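Local coordinates for protein bacteriorhodopsin (Nanosalina sp., PDB 6EYU) that is a light-driven, retinal-binding membrane protein of the xenorhodopsin group that pumps protons inward, at residues P15-Y20 against N61-S66; Y74-V79 against F211-Y216; S184-L189 against T199-A204. All coordinates share one frame; numbering follows the deposited sequence.

Contact 1 of 3, residues P15-Y20 against N61-S66; sequences PFILAY and NFLNQS. With LFA (eicosane), chain E; MUN ([(2~{S})-2,3-bis(oxidanyl)propyl] (~{E})-undec-2-enoate), chain U; LFA (eicosane), chain F.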
loop_
_atom_site.group_PDB
_atom_site.type_symbol
_atom_site.label_atom_id
_atom_site.label_comp_id
_atom_site.label_asym_id
_atom_site.label_seq_id
_atom_site.Cartn_x
_atom_site.Cartn_y
_atom_site.Cartn_z
ATOM N N PRO A 15 -1.460 -0.841 -31.211
ATOM C CA PRO A 15 -0.055 -0.628 -31.543
ATOM C C PRO A 15 0.634 0.318 -30.565
ATOM O O PRO A 15 1.751 0.048 -30.124
ATOM C CB PRO A 15 -0.102 -0.004 -32.947
ATOM C CG PRO A 15 -1.540 0.017 -33.367
ATOM C CD PRO A 15 -2.310 -0.838 -32.409
ATOM N N PHE A 16 -0.030 1.422 -30.237
ATOM C CA PHE A 16 0.501 2.378 -29.275
ATOM C C PHE A 16 0.683 1.720 -27.913
ATOM O O PHE A 16 1.731 1.856 -27.281
ATOM C CB PHE A 16 -0.437 3.580 -29.148
ATOM C CG PHE A 16 -0.522 4.414 -30.394
ATOM C CD1 PHE A 16 -1.437 4.107 -31.387
ATOM C CD2 PHE A 16 0.361 5.460 -30.605
ATOM C CE1 PHE A 16 -1.518 4.871 -32.536
ATOM C CE2 PHE A 16 0.289 6.225 -31.753
ATOM C CZ PHE A 16 -0.652 5.932 -32.719
ATOM N N ILE A 17 -0.325 0.965 -27.489
ATOM C CA ILE A 17 -0.259 0.242 -26.225
ATOM C C ILE A 17 0.889 -0.762 -26.233
ATOM O O ILE A 17 1.632 -0.873 -25.258
ATOM C CB ILE A 17 -1.576 -0.500 -25.937
ATOM C CG1 ILE A 17 -2.653 0.493 -25.493
ATOM C CG2 ILE A 17 -1.365 -1.562 -24.867
ATOM C CD1 ILE A 17 -4.067 0.009 -25.728
ATOM N N LEU A 18 1.111 -1.395 -27.382
ATOM C CA LEU A 18 2.258 -2.280 -27.552
ATOM C C LEU A 18 3.562 -1.491 -27.505
ATOM O O LEU A 18 4.471 -1.827 -26.746
ATOM C CB LEU A 18 2.159 -3.039 -28.876
ATOM C CG LEU A 18 2.572 -4.510 -28.799
ATOM C CD1 LEU A 18 1.437 -5.351 -28.233
ATOM C CD2 LEU A 18 2.999 -5.028 -30.163
ATOM N N ALA A 19 3.674 -0.492 -28.372
ATOM C CA ALA A 19 4.884 0.317 -28.451
ATOM C C ALA A 19 5.216 0.915 -27.089
ATOM O O ALA A 19 6.385 1.102 -26.751
ATOM C CB ALA A 19 4.714 1.421 -29.485
ATOM N N TYR A 20 4.181 1.205 -26.305
ATOM C CA TYR A 20 4.366 1.780 -24.978
ATOM C C TYR A 20 4.972 0.755 -24.025
ATOM O O TYR A 20 5.918 1.056 -23.298
ATOM C CB TYR A 20 3.033 2.284 -24.422
ATOM C CG TYR A 20 3.141 2.902 -23.045
ATOM C CD1 TYR A 20 3.566 4.215 -22.883
ATOM C CD2 TYR A 20 2.771 2.190 -21.912
ATOM C CE1 TYR A 20 3.635 4.794 -21.630
ATOM C CE2 TYR A 20 2.817 2.767 -20.658
ATOM C CZ TYR A 20 3.254 4.067 -20.522
ATOM O OH TYR A 20 3.318 4.641 -19.272
ATOM N N ASN A 61 -3.367 -5.124 -19.581
ATOM C CA ASN A 61 -4.772 -5.419 -19.326
ATOM C C ASN A 61 -5.666 -4.820 -20.408
ATOM O O ASN A 61 -6.864 -5.101 -20.457
ATOM C CB ASN A 61 -5.189 -4.884 -17.954
ATOM C CG ASN A 61 -4.672 -5.738 -16.814
ATOM O OD1 ASN A 61 -5.070 -6.892 -16.657
ATOM N ND2 ASN A 61 -3.814 -5.157 -15.982
ATOM N N PHE A 62 -5.066 -4.064 -21.322
ATOM C CA PHE A 62 -5.762 -3.643 -22.533
ATOM C C PHE A 62 -5.523 -4.626 -23.676
ATOM O O PHE A 62 -6.337 -4.729 -24.593
ATOM C CB PHE A 62 -5.314 -2.239 -22.949
ATOM C CG PHE A 62 -5.588 -1.184 -21.915
ATOM C CD1 PHE A 62 -6.877 -0.957 -21.462
ATOM C CD2 PHE A 62 -4.562 -0.393 -21.427
ATOM C CE1 PHE A 62 -7.130 0.010 -20.505
ATOM C CE2 PHE A 62 -4.808 0.575 -20.471
ATOM C CZ PHE A 62 -6.094 0.776 -20.010
ATOM N N LEU A 63 -4.436 -5.386 -23.585
ATOM C CA LEU A 63 -4.120 -6.391 -24.596
ATOM C C LEU A 63 -4.845 -7.700 -24.306
ATOM O O LEU A 63 -4.914 -8.584 -25.162
ATOM C CB LEU A 63 -2.612 -6.638 -24.650
ATOM C CG LEU A 63 -1.745 -5.417 -24.961
ATOM C CD1 LEU A 63 -0.315 -5.842 -25.254
ATOM C CD2 LEU A 63 -2.324 -4.632 -26.129
ATOM N N ASN A 64 -5.248 -7.877 -23.052
ATOM C CA ASN A 64 -5.895 -9.111 -22.620
ATOM C C ASN A 64 -6.918 -8.813 -21.535
ATOM O O ASN A 64 -6.558 -8.467 -20.409
ATOM C CB ASN A 64 -4.856 -10.096 -22.083
ATOM C CG ASN A 64 -3.978 -10.672 -23.174
ATOM O OD1 ASN A 64 -2.794 -10.346 -23.268
ATOM N ND2 ASN A 64 -4.525 -11.605 -23.944
ATOM N N GLN A 65 -8.197 -8.946 -21.873
ATOM C CA GLN A 65 -9.259 -8.585 -20.946
ATOM C C GLN A 65 -9.057 -9.281 -19.607
ATOM O O GLN A 65 -8.851 -10.493 -19.549
ATOM C CB GLN A 65 -10.628 -8.952 -21.515
ATOM C CG GLN A 65 -11.667 -9.246 -20.445
ATOM C CD GLN A 65 -13.000 -8.584 -20.730
ATOM O OE1 GLN A 65 -13.475 -7.758 -19.951
ATOM N NE2 GLN A 65 -13.596 -8.918 -21.868
ATOM N N SER A 66 -9.282 -8.533 -18.533
ATOM C CA SER A 66 -9.284 -9.091 -17.190
ATOM C C SER A 66 -10.239 -8.279 -16.323
ATOM O O SER A 66 -10.848 -7.318 -16.794
ATOM C CB SER A 66 -7.873 -9.049 -16.601
ATOM O OG SER A 66 -7.645 -7.832 -15.912
HETATM C C5 LFA E . 9.844 6.312 -28.918
HETATM C C6 LFA E . 9.304 5.359 -29.981
HETATM C C7 LFA E . 7.781 5.471 -30.046
HETATM C C8 LFA E . 7.260 4.573 -31.167
HETATM C C9 LFA E . 5.734 4.634 -31.234
HETATM C C10 LFA E . 5.270 3.964 -32.528
HETATM C C11 LFA E . 3.783 3.617 -32.453
HETATM C C12 LFA E . 3.103 4.033 -33.758
HETATM C C13 LFA E . 1.985 3.055 -34.119
HETATM C C14 LFA E . 0.863 3.813 -34.830
HETATM C C15 LFA E . 0.003 2.853 -35.651
HETATM C C16 LFA E . -1.444 3.350 -35.660
HETATM C C17 LFA E . -2.261 2.586 -36.702
HETATM C C18 LFA E . -3.735 2.597 -36.299
HETATM C C19 LFA E . -4.620 2.473 -37.538
HETATM C C20 LFA E . -4.350 1.142 -38.237
HETATM C CAN MUN U . 9.148 -6.727 -23.670
HETATM C CAM MUN U . 7.793 -7.118 -23.076
HETATM C CAK MUN U . 6.929 -7.765 -24.160
HETATM C CAH MUN U . 6.134 -6.681 -24.893
HETATM C CAF MUN U . 4.637 -6.877 -24.638
HETATM C CAC MUN U . 4.034 -8.176 -25.212
HETATM C CAA MUN U . 2.508 -8.348 -25.031
HETATM O OAD MUN U . 1.941 -7.823 -24.075
HETATM O OAB MUN U . 1.968 -9.372 -25.746
HETATM C CAE MUN U . 1.044 -10.078 -24.911
HETATM C CAG MUN U . -0.319 -10.160 -25.601
HETATM O OAJ MUN U . -0.230 -9.579 -26.904
HETATM C CAI MUN U . -0.741 -11.626 -25.721
HETATM O OAL MUN U . -1.834 -11.735 -26.635
HETATM C C7 LFA F . 11.991 1.763 -29.141
HETATM C C8 LFA F . 11.671 0.612 -30.093
HETATM C C9 LFA F . 10.319 0.005 -29.724
HETATM C C10 LFA F . 9.378 0.078 -30.925
HETATM C C11 LFA F . 8.276 -0.968 -30.772
HETATM C C12 LFA F . 7.230 -0.787 -31.871
HETATM C C13 LFA F . 6.106 -1.802 -31.669
HETATM C C14 LFA F . 5.047 -1.643 -32.759
HETATM C C15 LFA F . 3.976 -2.716 -32.571
HETATM C C16 LFA F . 3.170 -2.890 -33.856
HETATM C C17 LFA F . 1.740 -3.294 -33.501
HETATM C C18 LFA F . 1.394 -4.626 -34.162
HETATM C C19 LFA F . -0.110 -4.870 -34.046
HETATM C C20 LFA F . -0.523 -4.800 -32.578
#

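Contact 2 of 3, residues Y74-V79 against F211-Y216; sequences YMDWMV and FCKQVY. With RET (retinal), chain D; MUN ([(2~{S})-2,3-bis(oxidanyl)propyl] (~{E})-undec-2-enoate), chain B.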
loop_
_atom_site.group_PDB
_atom_site.type_symbol
_atom_site.label_atom_id
_atom_site.label_comp_id
_atom_site.label_asym_id
_atom_site.label_seq_id
_atom_site.Cartn_x
_atom_site.Cartn_y
_atom_site.Cartn_z
ATOM N N TYR A 74 -6.122 3.479 -13.537
ATOM C CA TYR A 74 -6.097 3.794 -12.113
ATOM C C TYR A 74 -5.113 2.889 -11.379
ATOM O O TYR A 74 -4.336 3.351 -10.543
ATOM C CB TYR A 74 -7.493 3.641 -11.509
ATOM C CG TYR A 74 -8.557 4.445 -12.220
ATOM C CD1 TYR A 74 -8.449 5.825 -12.331
ATOM C CD2 TYR A 74 -9.595 3.815 -12.893
ATOM C CE1 TYR A 74 -9.383 6.561 -13.034
ATOM C CE2 TYR A 74 -10.535 4.542 -13.598
ATOM C CZ TYR A 74 -10.426 5.915 -13.663
ATOM O OH TYR A 74 -11.363 6.643 -14.359
ATOM N N MET A 75 -5.150 1.600 -11.698
ATOM C CA MET A 75 -4.206 0.645 -11.130
ATOM C C MET A 75 -2.774 1.062 -11.452
ATOM O O MET A 75 -1.859 0.836 -10.661
ATOM C CB MET A 75 -4.472 -0.757 -11.680
ATOM C CG MET A 75 -5.864 -1.286 -11.374
ATOM S SD MET A 75 -6.303 -1.127 -9.633
ATOM C CE MET A 75 -5.378 -2.487 -8.925
ATOM N N ASP A 76 -2.595 1.704 -12.602
ATOM C CA ASP A 76 -1.279 2.168 -13.024
ATOM C C ASP A 76 -0.879 3.423 -12.255
ATOM O O ASP A 76 0.108 3.423 -11.517
ATOM C CB ASP A 76 -1.276 2.460 -14.525
ATOM C CG ASP A 76 0.073 2.938 -15.025
ATOM O OD1 ASP A 76 0.935 3.272 -14.185
ATOM O OD2 ASP A 76 0.276 2.968 -16.256
ATOM N N TRP A 77 -1.600 4.512 -12.499
ATOM C CA TRP A 77 -1.255 5.807 -11.921
ATOM C C TRP A 77 -1.285 5.730 -10.402
ATOM O O TRP A 77 -0.591 6.482 -9.717
ATOM C CB TRP A 77 -2.234 6.877 -12.406
ATOM C CG TRP A 77 -2.446 6.850 -13.884
ATOM C CD1 TRP A 77 -1.638 6.265 -14.814
ATOM C CD2 TRP A 77 -3.592 7.330 -14.596
ATOM N NE1 TRP A 77 -2.176 6.412 -16.069
ATOM C CE2 TRP A 77 -3.377 7.064 -15.963
ATOM C CE3 TRP A 77 -4.769 7.982 -14.215
ATOM C CZ2 TRP A 77 -4.276 7.455 -16.951
ATOM C CZ3 TRP A 77 -5.667 8.359 -15.196
ATOM C CH2 TRP A 77 -5.419 8.088 -16.548
ATOM N N MET A 78 -1.951 4.699 -9.894
ATOM C CA MET A 78 -2.159 4.546 -8.463
ATOM C C MET A 78 -0.829 4.399 -7.733
ATOM O O MET A 78 -0.691 4.835 -6.590
ATOM C CB MET A 78 -3.038 3.325 -8.196
ATOM C CG MET A 78 -2.995 2.821 -6.763
ATOM S SD MET A 78 -4.210 1.520 -6.489
ATOM C CE MET A 78 -5.243 1.734 -7.935
ATOM N N VAL A 79 0.164 3.829 -8.410
ATOM C CA VAL A 79 1.495 3.709 -7.825
ATOM C C VAL A 79 2.581 4.343 -8.693
ATOM O O VAL A 79 3.599 4.806 -8.175
ATOM C CB VAL A 79 1.866 2.240 -7.536
ATOM C CG1 VAL A 79 0.754 1.305 -7.987
ATOM C CG2 VAL A 79 3.186 1.880 -8.201
ATOM N N PHE A 211 5.620 10.512 -22.096
ATOM C CA PHE A 211 6.402 11.706 -21.802
ATOM C C PHE A 211 6.599 11.882 -20.298
ATOM O O PHE A 211 7.564 12.514 -19.864
ATOM C CB PHE A 211 5.728 12.945 -22.395
ATOM C CG PHE A 211 6.016 13.149 -23.855
ATOM C CD1 PHE A 211 7.206 13.733 -24.262
ATOM C CD2 PHE A 211 5.181 12.607 -24.819
ATOM C CE1 PHE A 211 7.529 13.822 -25.603
ATOM C CE2 PHE A 211 5.489 12.711 -26.163
ATOM C CZ PHE A 211 6.666 13.317 -26.555
ATOM N N CYS A 212 5.747 11.238 -19.506
ATOM C CA CYS A 212 5.757 11.434 -18.058
ATOM C C CYS A 212 6.521 10.320 -17.343
ATOM O O CYS A 212 6.779 10.405 -16.143
ATOM C CB CYS A 212 4.327 11.508 -17.519
ATOM S SG CYS A 212 3.357 12.885 -18.175
ATOM N N LYS A 213 6.832 9.256 -18.075
ATOM C CA LYS A 213 7.530 8.103 -17.514
ATOM C C LYS A 213 8.824 7.832 -18.291
ATOM O O LYS A 213 9.920 8.087 -17.793
ATOM C CB LYS A 213 6.617 6.876 -17.547
ATOM C CG LYS A 213 5.402 7.091 -16.639
ATOM C CD LYS A 213 4.472 5.877 -16.646
ATOM C CE LYS A 213 3.283 6.101 -15.705
ATOM N NZ LYS A 213 2.251 6.891 -16.393
ATOM N N GLN A 214 8.689 7.321 -19.511
ATOM C CA GLN A 214 9.848 6.929 -20.308
ATOM C C GLN A 214 10.798 8.109 -20.493
ATOM O O GLN A 214 11.964 8.046 -20.104
ATOM C CB GLN A 214 9.405 6.399 -21.673
ATOM C CG GLN A 214 9.132 4.904 -21.699
ATOM C CD GLN A 214 7.649 4.582 -21.706
ATOM O OE1 GLN A 214 7.181 3.784 -22.517
ATOM N NE2 GLN A 214 6.910 5.182 -20.781
ATOM N N VAL A 215 10.273 9.203 -21.035
ATOM C CA VAL A 215 11.076 10.395 -21.289
ATOM C C VAL A 215 11.559 11.010 -19.979
ATOM O O VAL A 215 12.696 11.470 -19.880
ATOM C CB VAL A 215 10.270 11.453 -22.065
ATOM C CG1 VAL A 215 11.069 12.741 -22.193
ATOM C CG2 VAL A 215 9.878 10.921 -23.435
ATOM N N TYR A 216 10.693 10.995 -18.970
ATOM C CA TYR A 216 10.924 11.755 -17.747
ATOM C C TYR A 216 12.077 11.153 -16.951
ATOM O O TYR A 216 12.896 11.876 -16.383
ATOM C CB TYR A 216 9.655 11.775 -16.892
ATOM C CG TYR A 216 9.890 12.163 -15.449
ATOM C CD1 TYR A 216 10.236 13.465 -15.112
ATOM C CD2 TYR A 216 9.564 11.289 -14.419
ATOM C CE1 TYR A 216 10.341 13.859 -13.792
ATOM C CE2 TYR A 216 9.663 11.674 -13.096
ATOM C CZ TYR A 216 10.056 12.959 -12.787
ATOM O OH TYR A 216 10.175 13.341 -11.472
HETATM C C1 RET D . -7.730 11.547 -12.714
HETATM C C2 RET D . -9.073 11.392 -11.996
HETATM C C3 RET D . -9.891 12.682 -12.047
HETATM C C4 RET D . -9.185 13.784 -11.263
HETATM C C5 RET D . -7.694 13.815 -11.597
HETATM C C6 RET D . -7.024 12.833 -12.263
HETATM C C7 RET D . -5.613 13.007 -12.552
HETATM C C8 RET D . -4.901 12.026 -13.173
HETATM C C9 RET D . -3.480 12.187 -13.349
HETATM C C10 RET D . -2.728 11.226 -14.018
HETATM C C11 RET D . -1.351 11.325 -14.312
HETATM C C12 RET D . -0.896 10.155 -14.911
HETATM C C13 RET D . 0.449 9.856 -15.221
HETATM C C14 RET D . 0.779 8.629 -15.812
HETATM C C15 RET D . 2.063 8.159 -16.072
HETATM C C16 RET D . -6.819 10.368 -12.367
HETATM C C17 RET D . -7.943 11.618 -14.227
HETATM C C18 RET D . -6.902 15.055 -11.174
HETATM C C19 RET D . -2.795 13.454 -12.832
HETATM C C20 RET D . 1.544 10.886 -14.936
HETATM C CAR MUN B . -3.158 -4.362 -9.163
HETATM C CAQ MUN B . -3.931 -4.909 -7.961
HETATM C CAP MUN B . -3.435 -4.230 -6.684
HETATM C CAO MUN B . -4.273 -4.708 -5.498
HETATM C CAN MUN B . -5.696 -5.015 -5.971
HETATM C CAM MUN B . -6.071 -6.444 -5.570
HETATM C CAK MUN B . -7.345 -6.864 -6.308
HETATM C CAH MUN B . -8.313 -7.529 -5.325
HETATM C CAF MUN B . -8.157 -9.051 -5.395
HETATM C CAC MUN B . -9.091 -9.773 -6.372
HETATM C CAA MUN B . -10.478 -9.147 -6.550
HETATM O OAD MUN B . -10.662 -7.948 -6.351
HETATM O OAB MUN B . -11.420 -9.984 -7.066
HETATM C CAE MUN B . -12.294 -9.263 -7.941
HETATM C CAG MUN B . -13.000 -10.245 -8.881
HETATM O OAJ MUN B . -12.023 -10.993 -9.609
HETATM C CAI MUN B . -13.869 -11.203 -8.063
HETATM O OAL MUN B . -14.292 -12.289 -8.891
HETATM O O HOH W 1 -0.035 5.278 -17.939
#

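Contact 3 of 3, residues S184-L189 against T199-A204; sequences SGIDAL and TQTSIA. With MUN ([(2~{S})-2,3-bis(oxidanyl)propyl] (~{E})-undec-2-enoate), chain S.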
loop_
_atom_site.group_PDB
_atom_site.type_symbol
_atom_site.label_atom_id
_atom_site.label_comp_id
_atom_site.label_asym_id
_atom_site.label_seq_id
_atom_site.Cartn_x
_atom_site.Cartn_y
_atom_site.Cartn_z
ATOM N N SER A 184 -13.220 12.820 -22.694
ATOM C CA SER A 184 -13.339 11.493 -23.289
ATOM C C SER A 184 -14.792 11.030 -23.280
ATOM O O SER A 184 -15.531 11.289 -22.332
ATOM C CB SER A 184 -12.468 10.487 -22.533
ATOM O OG SER A 184 -12.900 9.159 -22.772
ATOM N N GLY A 185 -15.199 10.364 -24.356
ATOM C CA GLY A 185 -16.587 9.954 -24.523
ATOM C C GLY A 185 -16.780 8.474 -24.253
ATOM O O GLY A 185 -17.727 7.863 -24.746
ATOM N N ILE A 186 -15.880 7.900 -23.461
ATOM C CA ILE A 186 -16.100 6.577 -22.889
ATOM C C ILE A 186 -17.216 6.621 -21.852
ATOM O O ILE A 186 -17.153 7.387 -20.891
ATOM C CB ILE A 186 -14.821 6.034 -22.224
ATOM C CG1 ILE A 186 -13.811 5.604 -23.290
ATOM C CG2 ILE A 186 -15.155 4.862 -21.314
ATOM C CD1 ILE A 186 -12.407 5.416 -22.759
ATOM N N ASP A 187 -18.280 5.866 -22.106
ATOM C CA ASP A 187 -19.537 6.044 -21.388
ATOM C C ASP A 187 -19.322 5.886 -19.886
ATOM O O ASP A 187 -19.988 6.539 -19.083
ATOM C CB ASP A 187 -20.573 5.029 -21.874
ATOM C CG ASP A 187 -20.669 4.973 -23.386
ATOM O OD1 ASP A 187 -19.643 4.679 -24.037
ATOM O OD2 ASP A 187 -21.783 5.153 -23.920
ATOM N N ALA A 188 -18.331 5.080 -19.518
ATOM C CA ALA A 188 -18.148 4.674 -18.130
ATOM C C ALA A 188 -17.786 5.871 -17.255
ATOM O O ALA A 188 -18.184 5.937 -16.091
ATOM C CB ALA A 188 -17.073 3.604 -18.032
ATOM N N LEU A 189 -16.956 6.764 -17.784
ATOM C CA LEU A 189 -16.464 7.895 -17.001
ATOM C C LEU A 189 -17.262 9.164 -17.286
ATOM O O LEU A 189 -17.573 9.464 -18.438
ATOM C CB LEU A 189 -14.973 8.132 -17.260
ATOM C CG LEU A 189 -14.495 8.165 -18.714
ATOM C CD1 LEU A 189 -14.418 9.598 -19.220
ATOM C CD2 LEU A 189 -13.139 7.485 -18.836
ATOM N N THR A 199 -10.657 5.183 -28.701
ATOM C CA THR A 199 -9.336 4.967 -29.283
ATOM C C THR A 199 -8.469 6.210 -29.121
ATOM O O THR A 199 -7.300 6.119 -28.749
ATOM C CB THR A 199 -9.431 4.621 -30.781
ATOM O OG1 THR A 199 -10.319 3.511 -30.965
ATOM C CG2 THR A 199 -8.059 4.272 -31.336
ATOM N N GLN A 200 -9.043 7.369 -29.426
ATOM C CA GLN A 200 -8.356 8.640 -29.233
ATOM C C GLN A 200 -7.976 8.825 -27.768
ATOM O O GLN A 200 -6.841 9.181 -27.451
ATOM C CB GLN A 200 -9.246 9.798 -29.688
ATOM C CG GLN A 200 -9.371 9.925 -31.196
ATOM C CD GLN A 200 -10.530 10.808 -31.614
ATOM O OE1 GLN A 200 -11.611 10.751 -31.026
ATOM N NE2 GLN A 200 -10.335 11.573 -32.682
ATOM N N THR A 201 -8.935 8.585 -26.879
ATOM C CA THR A 201 -8.669 8.590 -25.447
ATOM C C THR A 201 -7.490 7.682 -25.120
ATOM O O THR A 201 -6.534 8.101 -24.467
ATOM C CB THR A 201 -9.897 8.113 -24.649
ATOM O OG1 THR A 201 -11.063 8.824 -25.084
ATOM C CG2 THR A 201 -9.690 8.341 -23.160
ATOM N N SER A 202 -7.521 6.468 -25.659
ATOM C CA SER A 202 -6.485 5.481 -25.381
ATOM C C SER A 202 -5.130 5.958 -25.895
ATOM O O SER A 202 -4.145 5.956 -25.156
ATOM C CB SER A 202 -6.843 4.138 -26.020
ATOM O OG SER A 202 -6.104 3.081 -25.433
ATOM N N ILE A 203 -5.095 6.421 -27.141
ATOM C CA ILE A 203 -3.866 6.965 -27.709
ATOM C C ILE A 203 -3.298 8.047 -26.796
ATOM O O ILE A 203 -2.133 7.990 -26.401
ATOM C CB ILE A 203 -4.095 7.570 -29.108
ATOM C CG1 ILE A 203 -4.936 6.629 -29.973
ATOM C CG2 ILE A 203 -2.759 7.845 -29.784
ATOM C CD1 ILE A 203 -4.458 5.194 -29.962
ATOM N N ALA A 204 -4.143 9.003 -26.422
ATOM C CA ALA A 204 -3.714 10.126 -25.596
ATOM C C ALA A 204 -3.111 9.625 -24.287
ATOM O O ALA A 204 -2.118 10.167 -23.802
ATOM C CB ALA A 204 -4.887 11.052 -25.316
HETATM C CAR MUN S . 2.113 15.802 -26.657
HETATM C CAQ MUN S . 1.275 15.461 -27.890
HETATM C CAP MUN S . -0.135 15.055 -27.455
HETATM C CAO MUN S . -0.632 13.932 -28.368
HETATM C CAN MUN S . -2.148 13.787 -28.232
HETATM C CAM MUN S . -2.562 12.400 -28.731
HETATM C CAK MUN S . -3.496 12.543 -29.935
HETATM C CAH MUN S . -4.902 12.094 -29.532
HETATM C CAF MUN S . -5.930 12.598 -30.551
HETATM C CAC MUN S . -6.732 13.844 -30.134
HETATM C CAA MUN S . -7.819 14.362 -31.092
HETATM O OAD MUN S . -7.765 14.099 -32.294
HETATM O OAB MUN S . -8.672 15.278 -30.557
HETATM C CAE MUN S . -9.160 16.133 -31.596
HETATM C CAG MUN S . -10.659 15.901 -31.795
HETATM O OAJ MUN S . -11.047 14.695 -31.131
HETATM C CAI MUN S . -11.440 17.079 -31.208
HETATM O OAL MUN S . -12.444 17.496 -32.138
#

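Contact 1 of 3, residues P15-Y20 against N61-S66
Ile17 meets Leu63 and Phe62 with different branches. Because CG1 stands beside the backbone N (chi1 -75°), CG2 is sent anti to that N and lies 3.5 Å from Leu63 CD2, the two branched chains running antiparallel alongside each other. The CD1 methyl, at the end of the other branch, comes within 3.8 Å of Phe62 CB, where the side chains cross at about a right angle. Leu18 adds a second methyl pair, CD1 lying 3.5 Å from Leu63 CD1. Its chi1 of -139° is far from a staggered value, and its methyls are divided: CD1 goes to Leu63, while CD2 touches C15 of an eicosane (chain F). Bound alkyl chains thus border the contact, and Leu63 CD1 also adjoins the ester of a bound monoacylglycerol.

Phe16 faces another way and lays one ring face against a second eicosane (chain E), whose C13 sits 4.1 Å above the ring plane, over the centre. Replacing the ring by an alanine is likely to open a gap between that alkyl chain and Ile203 of helix 198-230, leaving both without the ring that they pack on. Helix 14-38 is therefore wedged between lipid and protein: Ile17 and Leu18 lean on the end of helix 42-63, Phe16 and Tyr20 rest on helix 198-230, and Phe62 reaches Ile6 of helix 2-7.

Contact 2 of 3, residues Y74-V79 against F211-Y216
Asp76 and Lys213 point at each other, yet they meet chiefly through water: Asp76 OD2 lies 4.4 Å from Lys213 NZ, too far for a salt bridge. Lys213 NZ is joined covalently to C15 of retinal at 1.3 Å, the lysine bending at its last torsion (chi4 82°) to reach the polyene. One water sits among three groups. It donates to Asp76 OD2 at 2.9 Å and accepts from Trp77 NE1 at 3.1 Å and from Lys213 NZ at 3.2 Å. Toward this water Trp77 presents its edge, in plane, while one face of the indole takes the polyene, with retinal C12 3.8 Å above it and offset toward the rim.

A second shell surrounds these groups. Ser55 OG is hydrogen-bonded to Asp76 OD2, so that oxygen is gripped by both serine and water; the Trp73 ring lies nearly parallel to that of Trp77, at about 15°; and Tyr20, Ile51 and Ser80 pack against the lysine chain. Helix 198-230 carries a wider pi-type turn at 211-214, where the lysine departs. Retinal linked to a lysine of the last helix, with a carboxylate and water beside the linkage, marks the Schiff-base site of microbial rhodopsins.

Contact 3 of 3, residues S184-L189 against T199-A204
Ser184 and Thr201 form the tightly packed part of this contact, joined by a hydrogen bond in which Ser184 OG donates to Thr201 OG1 at 3.0 Å. The serine oxygen is brought there by a chi1 of 160°, which sets it opposite the backbone N, and the same two side chains also press together through carbon, Ser184 CB standing 3.6 Å from Thr201 CG2. Thr201 OG1 has a further partner in the backbone O of Asp197, one turn earlier, so the threonine hydroxyl links the loop to Asp197, the residue just before its own helix. Asp197 serves the start of that helix again with its carboxylate, which is hydrogen-bonded to the N of Gln200.

Ser184 is where helix 157-183 gives way to the loop leading into helix 198-230, the last link of the seven-helix retinal-protein bundle. Its OG also accepts a weak but nearly straight bond from Ile186 N (3.3 Å, 170°), an ST turn where the chain bends just past the helix. Gly185, paired with Leu196 through backbone hydrogen bonds, draws the two limbs of the loop together.

Packing slackens along the loop. Ile186 CD1 only grazes Thr201 CG2, at 4.0 Å, and beyond it the type I turn from Ile186 to Leu189 carries the chain off the helix. Asp187, at the exposed corner, and Ala188 instead lie against Met1 of the N-terminal region. Farther round the helix, Gln200 approaches the headgroup of a monoacylglycerol, its NE2 3.6 Å from the hydroxyl OAJ.

In the fold
Contact 2 lies at the heart of the bundle, about 3 Å from the centre of the chain, whereas the centres of contacts 1 and 3 are each about 18 Å from it, on the same side, and about 14 Å from one another. The centres of contacts 1 and 2 are about 15 Å apart, and Tyr20 of contact 1 links them, its OH being hydrogen-bonded to Ser55 beside the retinal site. Contacts 1 and 3 touch directly, Ile17 CD1 lying 3.7 Å from Ser202 OG. Contacts 2 and 3 share helix 198-230 without touching, their nearest atoms about 5 Å apart; the Ser184 side chain is still about 10 Å from retinal.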